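Penicillin-binding protein PbpB (Mycobacterium tuberculosis, PDB 6KGU) synthesises cross-linked peptidoglycan from lipid intermediates for the mycobacterial cell wall, and is a penicillin-binding transpeptidase acylated by beta-lactams such as aztreonam. Local coordinates at residues 199-204 with 232-237; 360-365 with 387-392; 18-23 with 190-195; 401-406 with 434-439; 134-139 with 236-241. All coordinates share one frame; numbering follows the deposited sequence. Where two conformers were deposited one is given.

Contact 1: residues 199-204 with 232-237; sequences NDIQFY and EVLAMA
Gln202 reaches from helix 199-216 to the outer edge of strand 233-238 and grips Met236 through both its backbone N-H and its C=O. Its OE1 accepts from Met236 N at 2.8 Å, with the donor in the amide's carbonyl plane and on a lone pair. Its NE2 donates to Met236 O, also at 2.8 Å. That oxygen is met from above its carbonyl plane, 57° out, although it lies near the plane of the Gln202 amide. The torsions account for the reach: CG is anti to the backbone N (chi1 173°), and the bend at chi2 (79°) swings the amide to the strand. NE2 also donates to Gln206 OE1, one turn on, which should fix the amide's rotation. Beside this pair the contact is apolar: Ile201 CG2 lies 3.9 Å from Ala235 CB, and Ile201 CD1 meets Leu234 CD1 tip to tip at 4.3 Å. With only a methyl at Ala235, the axes of segments 199-204 and 235-237 approach to 7.5 Å. Leu234 and Ala235 both face Val225, a beta bulge at the corner of the strand. Helix 199-216 packed with the C-terminal helix 531-544 against the antiparallel sheet is characteristic of the penicillin-binding transpeptidase fold.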
# COMPACT_ATOMS: atom_id res chain seq x y z
N ASN A 199 -16.46 5.54 -0.25
CA ASN A 199 -17.09 4.41 -0.93
C ASN A 199 -16.98 4.53 -2.44
O ASN A 199 -16.87 3.51 -3.12
CB ASN A 199 -18.55 4.28 -0.51
CG ASN A 199 -18.71 3.58 0.84
OD1 ASN A 199 -17.72 3.15 1.45
ND2 ASN A 199 -19.94 3.47 1.32
N ASP A 200 -17.00 5.75 -2.99
CA ASP A 200 -16.84 5.91 -4.43
C ASP A 200 -15.44 5.49 -4.87
O ASP A 200 -15.27 4.75 -5.84
CB ASP A 200 -17.11 7.35 -4.85
CG ASP A 200 -18.51 7.83 -4.47
OD1 ASP A 200 -19.45 7.00 -4.45
OD2 ASP A 200 -18.66 9.04 -4.21
N ILE A 201 -14.42 5.97 -4.17
CA ILE A 201 -13.06 5.55 -4.49
C ILE A 201 -12.90 4.05 -4.26
O ILE A 201 -12.40 3.32 -5.13
CB ILE A 201 -12.05 6.38 -3.68
CG1 ILE A 201 -12.20 7.86 -4.07
CG2 ILE A 201 -10.64 5.85 -3.92
CD1 ILE A 201 -11.38 8.86 -3.22
N GLN A 202 -13.39 3.55 -3.12
CA GLN A 202 -13.28 2.13 -2.83
C GLN A 202 -13.93 1.29 -3.92
O GLN A 202 -13.35 0.31 -4.38
CB GLN A 202 -13.92 1.80 -1.47
CG GLN A 202 -13.99 0.30 -1.16
CD GLN A 202 -12.67 -0.26 -0.70
OE1 GLN A 202 -11.84 0.48 -0.19
NE2 GLN A 202 -12.47 -1.58 -0.85
N PHE A 203 -15.14 1.67 -4.35
CA PHE A 203 -15.84 0.88 -5.35
C PHE A 203 -15.05 0.81 -6.65
O PHE A 203 -14.92 -0.26 -7.26
CB PHE A 203 -17.25 1.45 -5.60
CG PHE A 203 -18.06 0.64 -6.57
CD1 PHE A 203 -18.46 -0.65 -6.25
CD2 PHE A 203 -18.43 1.15 -7.80
CE1 PHE A 203 -19.21 -1.42 -7.13
CE2 PHE A 203 -19.18 0.40 -8.69
CZ PHE A 203 -19.57 -0.89 -8.35
N TYR A 204 -14.51 1.95 -7.10
CA TYR A 204 -13.75 1.95 -8.35
C TYR A 204 -12.47 1.14 -8.20
O TYR A 204 -12.13 0.32 -9.05
CB TYR A 204 -13.42 3.39 -8.76
CG TYR A 204 -12.77 3.50 -10.12
CD1 TYR A 204 -13.54 3.50 -11.28
CD2 TYR A 204 -11.40 3.61 -10.24
CE1 TYR A 204 -12.94 3.58 -12.54
CE2 TYR A 204 -10.79 3.70 -11.49
CZ TYR A 204 -11.57 3.68 -12.63
OH TYR A 204 -10.95 3.77 -13.86
N GLU A 232 -4.76 8.90 5.83
CA GLU A 232 -6.00 8.18 6.02
C GLU A 232 -6.19 7.20 4.87
O GLU A 232 -5.78 7.46 3.73
CB GLU A 232 -7.18 9.14 6.12
CG GLU A 232 -7.19 9.98 7.41
CD GLU A 232 -8.45 10.81 7.58
OE1 GLU A 232 -9.08 11.21 6.57
OE2 GLU A 232 -8.82 11.08 8.75
N VAL A 233 -6.80 6.06 5.18
CA VAL A 233 -7.05 5.01 4.20
C VAL A 233 -8.33 5.35 3.44
O VAL A 233 -9.43 5.23 3.99
CB VAL A 233 -7.15 3.64 4.86
CG1 VAL A 233 -7.53 2.59 3.82
CG2 VAL A 233 -5.82 3.29 5.57
N LEU A 234 -8.19 5.74 2.17
CA LEU A 234 -9.34 6.08 1.33
C LEU A 234 -9.89 4.87 0.58
O LEU A 234 -11.08 4.84 0.24
CB LEU A 234 -8.96 7.17 0.32
CG LEU A 234 -8.47 8.52 0.87
CD1 LEU A 234 -8.34 9.55 -0.25
CD2 LEU A 234 -9.42 9.05 1.96
N ALA A 235 -9.05 3.89 0.28
CA ALA A 235 -9.49 2.64 -0.34
C ALA A 235 -8.52 1.54 0.06
O ALA A 235 -7.31 1.78 0.15
CB ALA A 235 -9.57 2.74 -1.87
N MET A 236 -9.05 0.34 0.28
CA MET A 236 -8.21 -0.82 0.56
C MET A 236 -8.96 -2.01 -0.01
O MET A 236 -10.07 -2.32 0.44
CB MET A 236 -7.96 -0.98 2.07
CG MET A 236 -7.07 -2.14 2.48
SD MET A 236 -6.76 -2.24 4.27
CE MET A 236 -5.41 -1.06 4.43
N ALA A 237 -8.40 -2.66 -1.03
CA ALA A 237 -9.15 -3.67 -1.75
C ALA A 237 -8.27 -4.84 -2.15
O ALA A 237 -7.06 -4.70 -2.38
CB ALA A 237 -9.81 -3.10 -3.00

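Contact 2: residues 360-365 with 387-392; sequences GESAGL and SMTLLQ
Gln392 turns its amide between two backbones. NE2 approaches Ala363 O at 3.0 Å from above that carbonyl's plane, 68° out, while Ala363 O stays near the plane of the Gln392 amide; NE2 also donates to Gln352 O. OE1 accepts from Thr389 N, and Gln392 N donates back to Thr389 OG1 at 3.1 Å, completing a capping box. Thr389 holds OG1 between its backbone N and carbonyl carbon (chi1 66°), leaving CG2 3.7 Å from Ser362 O and 4.0 Å from Ser362 CB. A water joins the segments beside this methyl: it donates to Glu361 OE2 and Ser362 O and accepts from Thr389 OG1 at 2.7 Å. The extended Glu361 side chain crosses that of Leu391 at about a right angle, and its OE2 is also bonded to Thr354. At the other end Leu365 and Ser387 form a single antiparallel hydrogen-bonded pair, Leu365 N to Ser387 O at 3.0 Å and Ser387 N to Leu365 O at 2.9 Å. Gly364 fits over Met388, where a CB would collide with Ser387 O. Loop 360-365 thus lies over the start of helix 390-401, whose Leu390 and Leu391 pack on strand 220-227.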
# COMPACT_ATOMS: atom_id res chain seq x y z
N GLY A 360 -5.66 -8.42 12.50
CA GLY A 360 -4.77 -9.28 11.74
C GLY A 360 -3.63 -8.59 11.02
O GLY A 360 -3.04 -9.19 10.10
N GLU A 361 -3.30 -7.36 11.39
CA GLU A 361 -2.21 -6.65 10.72
C GLU A 361 -0.87 -7.32 11.03
O GLU A 361 -0.54 -7.56 12.20
CB GLU A 361 -2.15 -5.18 11.15
CG GLU A 361 -1.03 -4.44 10.36
CD GLU A 361 -0.75 -3.01 10.82
OE1 GLU A 361 -1.20 -2.61 11.91
OE2 GLU A 361 -0.05 -2.29 10.06
N SER A 362 -0.09 -7.62 9.99
CA SER A 362 1.25 -8.15 10.19
C SER A 362 2.24 -7.00 10.38
O SER A 362 2.05 -5.89 9.87
CB SER A 362 1.68 -9.02 9.01
OG SER A 362 3.06 -9.31 9.06
N ALA A 363 3.30 -7.27 11.14
CA ALA A 363 4.37 -6.30 11.33
C ALA A 363 5.42 -6.36 10.23
O ALA A 363 6.29 -5.48 10.18
CB ALA A 363 5.07 -6.53 12.68
N GLY A 364 5.37 -7.38 9.38
CA GLY A 364 6.44 -7.57 8.44
C GLY A 364 7.68 -8.06 9.18
O GLY A 364 7.62 -8.47 10.33
N LEU A 365 8.82 -7.99 8.50
CA LEU A 365 10.06 -8.48 9.08
C LEU A 365 11.24 -7.70 8.53
O LEU A 365 11.41 -7.63 7.31
CB LEU A 365 10.25 -9.97 8.79
CG LEU A 365 11.19 -10.61 9.82
CD1 LEU A 365 10.72 -10.25 11.24
CD2 LEU A 365 11.24 -12.12 9.62
N SER A 387 10.54 -8.21 4.64
CA SER A 387 9.18 -8.30 4.13
C SER A 387 8.36 -7.17 4.71
O SER A 387 8.65 -6.66 5.79
CB SER A 387 8.56 -9.66 4.47
OG SER A 387 8.31 -9.74 5.86
N MET A 388 7.32 -6.78 3.97
CA MET A 388 6.44 -5.71 4.39
C MET A 388 5.06 -5.99 3.83
O MET A 388 4.91 -6.69 2.83
CB MET A 388 6.91 -4.34 3.88
CG MET A 388 6.88 -4.22 2.34
SD MET A 388 7.62 -2.68 1.70
CE MET A 388 9.33 -2.88 2.24
N THR A 389 4.06 -5.39 4.46
CA THR A 389 2.71 -5.41 3.93
C THR A 389 2.53 -4.33 2.86
O THR A 389 3.31 -3.39 2.74
CB THR A 389 1.69 -5.21 5.05
OG1 THR A 389 1.85 -3.90 5.59
CG2 THR A 389 1.93 -6.23 6.16
N LEU A 390 1.46 -4.50 2.07
CA LEU A 390 1.06 -3.46 1.13
C LEU A 390 0.84 -2.13 1.83
O LEU A 390 1.21 -1.07 1.30
CB LEU A 390 -0.21 -3.90 0.39
CG LEU A 390 -0.58 -2.98 -0.79
CD1 LEU A 390 0.61 -2.82 -1.71
CD2 LEU A 390 -1.80 -3.52 -1.58
N LEU A 391 0.22 -2.15 3.01
CA LEU A 391 -0.04 -0.90 3.72
C LEU A 391 1.26 -0.22 4.15
O LEU A 391 1.41 1.00 4.02
CB LEU A 391 -0.94 -1.15 4.94
CG LEU A 391 -1.28 0.09 5.75
CD1 LEU A 391 -2.05 1.12 4.91
CD2 LEU A 391 -2.07 -0.29 7.01
N GLN A 392 2.20 -1.00 4.70
CA GLN A 392 3.52 -0.47 5.04
C GLN A 392 4.21 0.12 3.81
O GLN A 392 4.79 1.21 3.87
CB GLN A 392 4.39 -1.58 5.64
CG GLN A 392 4.03 -1.95 7.07
CD GLN A 392 4.88 -3.09 7.58
OE1 GLN A 392 5.22 -4.00 6.82
NE2 GLN A 392 5.22 -3.06 8.87
O HOH W 1 1.30 -3.56 8.25

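Contact 3: residues 18-23 with 190-195; sequences RGSIVD and GSTVVL
Ser20 and Val193 begin a parallel ladder of backbone hydrogen bonds between segments 19-23 and 190-195, whose end-to-end directions are 10° apart. Val193 N donates to Ser20 O at 2.9 Å, Val22 N to Val193 O at 3.0 Å and Leu195 N to Val22 O at 2.9 Å, so Val193 uses both its N-H and its carbonyl. Ahead of the ladder a weak bond runs from Ser20 N to Thr192 OG1 at 3.4 Å. CA-H...O contacts add to these, the straightest from Gly19 CA to Ser191 O (168° at the hydrogen); a CB on Gly19 would collide with that oxygen. The pairing, Ile21 with Val193 and Val22 with Val194, joins strand 21-22 of the dimerisation domain to strand 192-195 in a mixed sheet, where 28-36 and 412-416 are the outer neighbours of the two. Apolar contacts divide between the two faces. On the Ile21 and Val193 face, Ile21 CG2, anti to the backbone N, meets Leu195 CD1 at 3.7 Å, and Leu159 of helix 156-160 covers Ile21 and Val193. On the opposite face, Val22 CG2 and Val194 CG2 touch at 3.9 Å, with Val194 also lying on Val416. Asp23 OD1 accepts from the backbone N of Asp27 and of Asn25.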
# COMPACT_ATOMS: atom_id res chain seq x y z
N ARG A 18 -27.57 -2.54 17.55
CA ARG A 18 -26.23 -2.50 16.98
C ARG A 18 -26.00 -1.22 16.19
O ARG A 18 -26.87 -0.75 15.45
CB ARG A 18 -26.00 -3.72 16.08
CG ARG A 18 -24.53 -3.91 15.69
CD ARG A 18 -24.30 -5.27 15.05
NE ARG A 18 -22.89 -5.49 14.71
CZ ARG A 18 -21.99 -5.94 15.58
NH1 ARG A 18 -22.34 -6.22 16.84
NH2 ARG A 18 -20.73 -6.11 15.19
N GLY A 19 -24.82 -0.64 16.36
CA GLY A 19 -24.45 0.53 15.61
C GLY A 19 -24.08 0.20 14.17
O GLY A 19 -23.90 -0.95 13.77
N SER A 20 -23.99 1.25 13.36
CA SER A 20 -23.71 1.13 11.94
C SER A 20 -22.22 1.34 11.66
O SER A 20 -21.48 1.89 12.47
CB SER A 20 -24.53 2.14 11.13
OG SER A 20 -25.91 1.87 11.24
N ILE A 21 -21.80 0.90 10.47
CA ILE A 21 -20.47 1.18 9.94
C ILE A 21 -20.70 1.97 8.65
O ILE A 21 -21.36 1.48 7.73
CB ILE A 21 -19.66 -0.10 9.66
CG1 ILE A 21 -19.47 -0.93 10.94
CG2 ILE A 21 -18.31 0.25 9.01
CD1 ILE A 21 -18.79 -2.29 10.73
N VAL A 22 -20.17 3.20 8.60
CA VAL A 22 -20.38 4.09 7.46
C VAL A 22 -19.02 4.59 6.98
O VAL A 22 -18.02 4.50 7.68
CB VAL A 22 -21.30 5.29 7.82
CG1 VAL A 22 -22.59 4.80 8.48
CG2 VAL A 22 -20.59 6.28 8.74
N ASP A 23 -19.00 5.12 5.76
CA ASP A 23 -17.77 5.67 5.20
C ASP A 23 -17.62 7.13 5.65
O ASP A 23 -18.44 7.64 6.41
CB ASP A 23 -17.73 5.49 3.68
CG ASP A 23 -18.49 6.59 2.90
OD1 ASP A 23 -19.28 7.36 3.48
OD2 ASP A 23 -18.30 6.67 1.66
N GLY A 190 -25.39 0.62 20.52
CA GLY A 190 -24.10 0.62 19.86
C GLY A 190 -23.79 1.96 19.21
O GLY A 190 -24.67 2.62 18.66
N SER A 191 -22.53 2.35 19.25
CA SER A 191 -22.14 3.56 18.55
C SER A 191 -21.88 3.27 17.08
O SER A 191 -21.67 2.12 16.68
CB SER A 191 -20.89 4.17 19.19
OG SER A 191 -21.15 4.53 20.53
N THR A 192 -21.92 4.32 16.27
CA THR A 192 -21.66 4.20 14.84
C THR A 192 -20.19 4.48 14.56
O THR A 192 -19.61 5.42 15.10
CB THR A 192 -22.56 5.16 14.05
OG1 THR A 192 -23.87 4.59 13.98
CG2 THR A 192 -22.03 5.36 12.63
N VAL A 193 -19.58 3.64 13.71
CA VAL A 193 -18.16 3.71 13.39
C VAL A 193 -18.01 4.36 12.01
O VAL A 193 -18.49 3.83 11.00
CB VAL A 193 -17.52 2.31 13.43
CG1 VAL A 193 -16.14 2.32 12.79
CG2 VAL A 193 -17.44 1.79 14.88
N VAL A 194 -17.33 5.51 11.96
CA VAL A 194 -17.11 6.26 10.72
C VAL A 194 -15.71 5.92 10.20
O VAL A 194 -14.71 6.20 10.88
CB VAL A 194 -17.25 7.77 10.94
CG1 VAL A 194 -17.05 8.53 9.63
CG2 VAL A 194 -18.61 8.12 11.61
N LEU A 195 -15.62 5.33 9.01
CA LEU A 195 -14.33 4.97 8.43
C LEU A 195 -13.74 6.13 7.63
O LEU A 195 -14.45 7.04 7.21
CB LEU A 195 -14.47 3.74 7.53
CG LEU A 195 -15.11 2.52 8.21
CD1 LEU A 195 -15.23 1.35 7.26
CD2 LEU A 195 -14.29 2.12 9.44

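Contact 4: residues 401-406 with 434-439; sequences ANDGVR and VSAQTA
A type I' beta turn, Asn402 to Val405, carries the chain from helix 390-401 into strand 405-406, and its tip, Asp403 and Gly404, packs on the N-terminal turn of helix 436-445. The turn is closed by Val405 N to Asn402 O at 3.1 Å and braced by Asn402 ND2, which donates to Val405 O with the acceptor close to the plane of the Asn402 amide. Across the contact Ala439 CB sits under the peptide that joins Asp403 to Gly404, 3.3 Å from Gly404 N. The methyl of Ala436 lies beside Asp403, CB to CB at 3.9 Å, and Ala436 CA makes a CA-H...O contact with Asp403 O at 3.2 Å. Gly404 fits closely against Val434: its CA is 3.3 Å from Val434 O, where a CB would collide. With CG1 anti to the carbonyl carbon (chi1 -63°), Val434 CG2 is left to meet Gly404 CA at 3.8 Å. The one hydrogen bond between the segments, Val434 N to Gly404 O at 3.4 Å, is weak, so close backbone and methyl packing carries most of the contact. The helix start is capped by Ser435, whose OG accepts from Thr438 N at 3.0 Å. Asp403 OD1 reaches along the helix to Arg443, in a salt bridge, and to Gln440. Strand 405-406 pairs antiparallel with strand 431-432, and Val434 packs on Ser277 and Glu281 of helix 272-281 and on Ile400 of helix 390-401, which places the turn where these two helices and helix 436-445 meet the two-stranded sheet.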
# COMPACT_ATOMS: atom_id res chain seq x y z
N ALA A 401 5.46 11.70 0.03
CA ALA A 401 4.38 12.55 -0.47
C ALA A 401 4.12 13.73 0.48
O ALA A 401 3.85 14.85 0.04
CB ALA A 401 3.11 11.72 -0.63
N ASN A 402 4.19 13.49 1.79
CA ASN A 402 3.86 14.51 2.78
C ASN A 402 5.10 15.28 3.22
O ASN A 402 5.30 15.55 4.41
CB ASN A 402 3.16 13.86 3.97
CG ASN A 402 2.58 14.87 4.94
OD1 ASN A 402 1.99 15.88 4.54
ND2 ASN A 402 2.74 14.59 6.23
N ASP A 403 5.98 15.61 2.25
CA ASP A 403 7.12 16.49 2.48
C ASP A 403 8.03 15.94 3.57
O ASP A 403 8.60 16.70 4.36
CB ASP A 403 6.66 17.92 2.82
CG ASP A 403 6.44 18.76 1.55
OD1 ASP A 403 6.82 18.29 0.46
OD2 ASP A 403 5.91 19.89 1.65
N GLY A 404 8.16 14.61 3.61
CA GLY A 404 9.09 13.95 4.50
C GLY A 404 8.52 13.51 5.83
O GLY A 404 9.24 12.88 6.61
N VAL A 405 7.26 13.80 6.11
CA VAL A 405 6.67 13.48 7.41
C VAL A 405 5.73 12.30 7.24
O VAL A 405 4.66 12.42 6.63
CB VAL A 405 5.95 14.69 8.02
CG1 VAL A 405 5.28 14.27 9.31
CG2 VAL A 405 6.94 15.82 8.27
N ARG A 406 6.12 11.16 7.80
CA ARG A 406 5.28 9.97 7.74
C ARG A 406 4.16 10.09 8.76
O ARG A 406 4.41 10.42 9.93
CB ARG A 406 6.11 8.72 8.02
CG ARG A 406 5.37 7.41 7.76
CD ARG A 406 6.35 6.26 7.71
NE ARG A 406 7.03 6.00 8.98
CZ ARG A 406 6.51 5.33 10.00
NH1 ARG A 406 5.27 4.86 9.94
NH2 ARG A 406 7.23 5.13 11.10
N VAL A 434 12.62 12.40 6.37
CA VAL A 434 13.59 13.22 5.66
C VAL A 434 13.04 14.64 5.63
O VAL A 434 11.87 14.87 5.94
CB VAL A 434 13.85 12.72 4.22
CG1 VAL A 434 14.46 11.33 4.23
CG2 VAL A 434 12.55 12.78 3.41
N SER A 435 13.88 15.59 5.22
CA SER A 435 13.42 16.97 5.16
C SER A 435 12.41 17.15 4.02
O SER A 435 12.29 16.31 3.12
CB SER A 435 14.60 17.94 4.96
OG SER A 435 15.13 17.85 3.64
N ALA A 436 11.68 18.27 4.08
CA ALA A 436 10.77 18.60 2.98
C ALA A 436 11.53 18.70 1.67
O ALA A 436 11.07 18.21 0.63
CB ALA A 436 10.04 19.91 3.27
N GLN A 437 12.74 19.29 1.71
CA GLN A 437 13.54 19.48 0.51
C GLN A 437 13.96 18.14 -0.09
O GLN A 437 13.97 17.97 -1.31
CB GLN A 437 14.76 20.36 0.84
CG GLN A 437 15.83 20.33 -0.24
CD GLN A 437 15.40 21.08 -1.50
OE1 GLN A 437 15.94 20.85 -2.58
NE2 GLN A 437 14.40 21.93 -1.38
N THR A 438 14.36 17.20 0.77
CA THR A 438 14.68 15.85 0.31
C THR A 438 13.46 15.18 -0.30
O THR A 438 13.51 14.66 -1.42
CB THR A 438 15.23 15.01 1.46
OG1 THR A 438 16.49 15.53 1.88
CG2 THR A 438 15.42 13.55 1.03
N ALA A 439 12.34 15.19 0.42
CA ALA A 439 11.11 14.59 -0.08
C ALA A 439 10.73 15.13 -1.46
O ALA A 439 10.36 14.36 -2.35
CB ALA A 439 9.98 14.83 0.92

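Contact 5: residues 134-139 with 236-241; sequences AANVVG and MANDNT
Asn136 points from the short helix 135-138 into the end of strand 233-238, and its side chain slides past that of Asn238 in the opposite direction, the two amide planes 82° apart. The touching atoms are Asn136 CB and Asn238 OD1, at 3.3 Å. CG of Asn136 stands between its backbone N and carbonyl carbon (chi1 48°), which directs ND2 to Met236 O at 2.9 Å. The donor comes from above that carbonyl's plane, 59° out of it, although the oxygen lies near the Asn136 amide plane. ND2 donates also to Asn258 OD1. The other end of the amide is bridged by a water, which bonds weakly to Asn136 OD1, accepts from Asn238 N at 3.0 Å and bonds to Thr241 OG1 at 2.8 Å. Apolar groups flank the polar centre. Thr241 CG2, anti to its backbone N, lies on Ala135 CB at 3.7 Å, while Val137 CG2 touches Met236 SD at 4.2 Å, their side chains crossing at about a right angle. Asn238 has its own tie, ND2 to Asp239 O. The contact joins the dimerisation domain to the transpeptidase domain. In this buried setting the Asn136 amide appears to satisfy backbone polar groups of the edge strand, Met236 O directly and Asn238 N through the water.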
# COMPACT_ATOMS: atom_id res chain seq x y z
N ALA A 134 -15.83 -3.28 0.14
CA ALA A 134 -15.00 -3.12 1.33
C ALA A 134 -15.26 -4.20 2.37
O ALA A 134 -15.05 -3.99 3.57
CB ALA A 134 -15.19 -1.73 1.96
N ALA A 135 -15.71 -5.39 1.94
CA ALA A 135 -15.97 -6.45 2.91
C ALA A 135 -14.69 -6.97 3.54
O ALA A 135 -14.74 -7.53 4.63
CB ALA A 135 -16.71 -7.62 2.25
N ASN A 136 -13.54 -6.80 2.87
CA ASN A 136 -12.26 -7.17 3.48
C ASN A 136 -12.03 -6.40 4.78
O ASN A 136 -11.39 -6.91 5.71
CB ASN A 136 -11.12 -6.90 2.49
CG ASN A 136 -11.20 -5.52 1.86
OD1 ASN A 136 -12.24 -5.13 1.29
ND2 ASN A 136 -10.12 -4.76 1.97
N VAL A 137 -12.52 -5.16 4.84
CA VAL A 137 -12.40 -4.29 6.01
C VAL A 137 -13.57 -4.48 6.96
O VAL A 137 -13.39 -4.73 8.16
CB VAL A 137 -12.26 -2.82 5.54
CG1 VAL A 137 -12.54 -1.85 6.67
CG2 VAL A 137 -10.85 -2.57 4.93
N VAL A 138 -14.79 -4.41 6.42
CA VAL A 138 -16.00 -4.40 7.23
C VAL A 138 -16.19 -5.73 7.95
O VAL A 138 -16.51 -5.76 9.14
CB VAL A 138 -17.23 -4.06 6.36
CG1 VAL A 138 -18.54 -4.41 7.07
CG2 VAL A 138 -17.21 -2.60 5.92
N GLY A 139 -16.03 -6.84 7.22
CA GLY A 139 -16.26 -8.16 7.78
C GLY A 139 -17.70 -8.64 7.65
O GLY A 139 -18.41 -8.24 6.72
N MET A 236 -9.05 0.34 0.28
CA MET A 236 -8.21 -0.82 0.56
C MET A 236 -8.96 -2.01 -0.01
O MET A 236 -10.07 -2.32 0.44
CB MET A 236 -7.96 -0.98 2.07
CG MET A 236 -7.07 -2.14 2.48
SD MET A 236 -6.76 -2.24 4.27
CE MET A 236 -5.41 -1.06 4.43
N ALA A 237 -8.40 -2.66 -1.03
CA ALA A 237 -9.15 -3.67 -1.75
C ALA A 237 -8.27 -4.84 -2.15
O ALA A 237 -7.06 -4.70 -2.38
CB ALA A 237 -9.81 -3.10 -3.00
N ASN A 238 -8.89 -6.01 -2.23
CA ASN A 238 -8.29 -7.18 -2.84
C ASN A 238 -9.29 -7.78 -3.81
O ASN A 238 -10.48 -7.44 -3.79
CB ASN A 238 -7.86 -8.21 -1.79
CG ASN A 238 -8.88 -8.35 -0.69
OD1 ASN A 238 -8.73 -7.75 0.38
ND2 ASN A 238 -9.94 -9.12 -0.96
N ASP A 239 -8.80 -8.67 -4.68
CA ASP A 239 -9.68 -9.39 -5.58
C ASP A 239 -10.45 -10.46 -4.80
O ASP A 239 -10.08 -10.83 -3.68
CB ASP A 239 -8.88 -10.04 -6.70
CG ASP A 239 -8.05 -11.23 -6.21
OD1 ASP A 239 -7.07 -11.01 -5.44
OD2 ASP A 239 -8.38 -12.37 -6.59
N ASN A 240 -11.52 -10.97 -5.42
CA ASN A 240 -12.19 -12.18 -4.94
C ASN A 240 -12.83 -11.98 -3.56
O ASN A 240 -12.90 -12.92 -2.76
CB ASN A 240 -11.21 -13.37 -4.90
CG ASN A 240 -11.91 -14.72 -4.85
OD1 ASN A 240 -13.03 -14.87 -5.34
ND2 ASN A 240 -11.25 -15.71 -4.23
N THR A 241 -13.29 -10.75 -3.28
CA THR A 241 -13.77 -10.41 -1.94
C THR A 241 -15.11 -11.06 -1.66
O THR A 241 -16.04 -10.97 -2.48
CB THR A 241 -13.91 -8.89 -1.80
OG1 THR A 241 -12.67 -8.25 -2.13
CG2 THR A 241 -14.29 -8.53 -0.37
O HOH W 2 -11.73 -5.67 -1.46

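Contacts 1, 3 and 5 are buried, whereas contacts 2 and 4 are partly buried. Contacts 1 and 5 share Met236 and Ala237, and their centres are 10 Å apart: two amide side chains, from different helices, serve the same carbonyl of edge strand 233-238. Contact 3 is mainly a backbone ladder in the mixed six-stranded sheet, joined to contact 1 through Asn199 N and Asp23 OD2 and to contact 5 by aliphatic packing of Leu195 on Val137. Contact 2 meets contacts 1 and 5 through Met236 CE and Leu391 CD1 and relies on a single backbone bridge, the Gln392 amide and a water. Contact 4 touches none of the others; methyls on a turn dominate there.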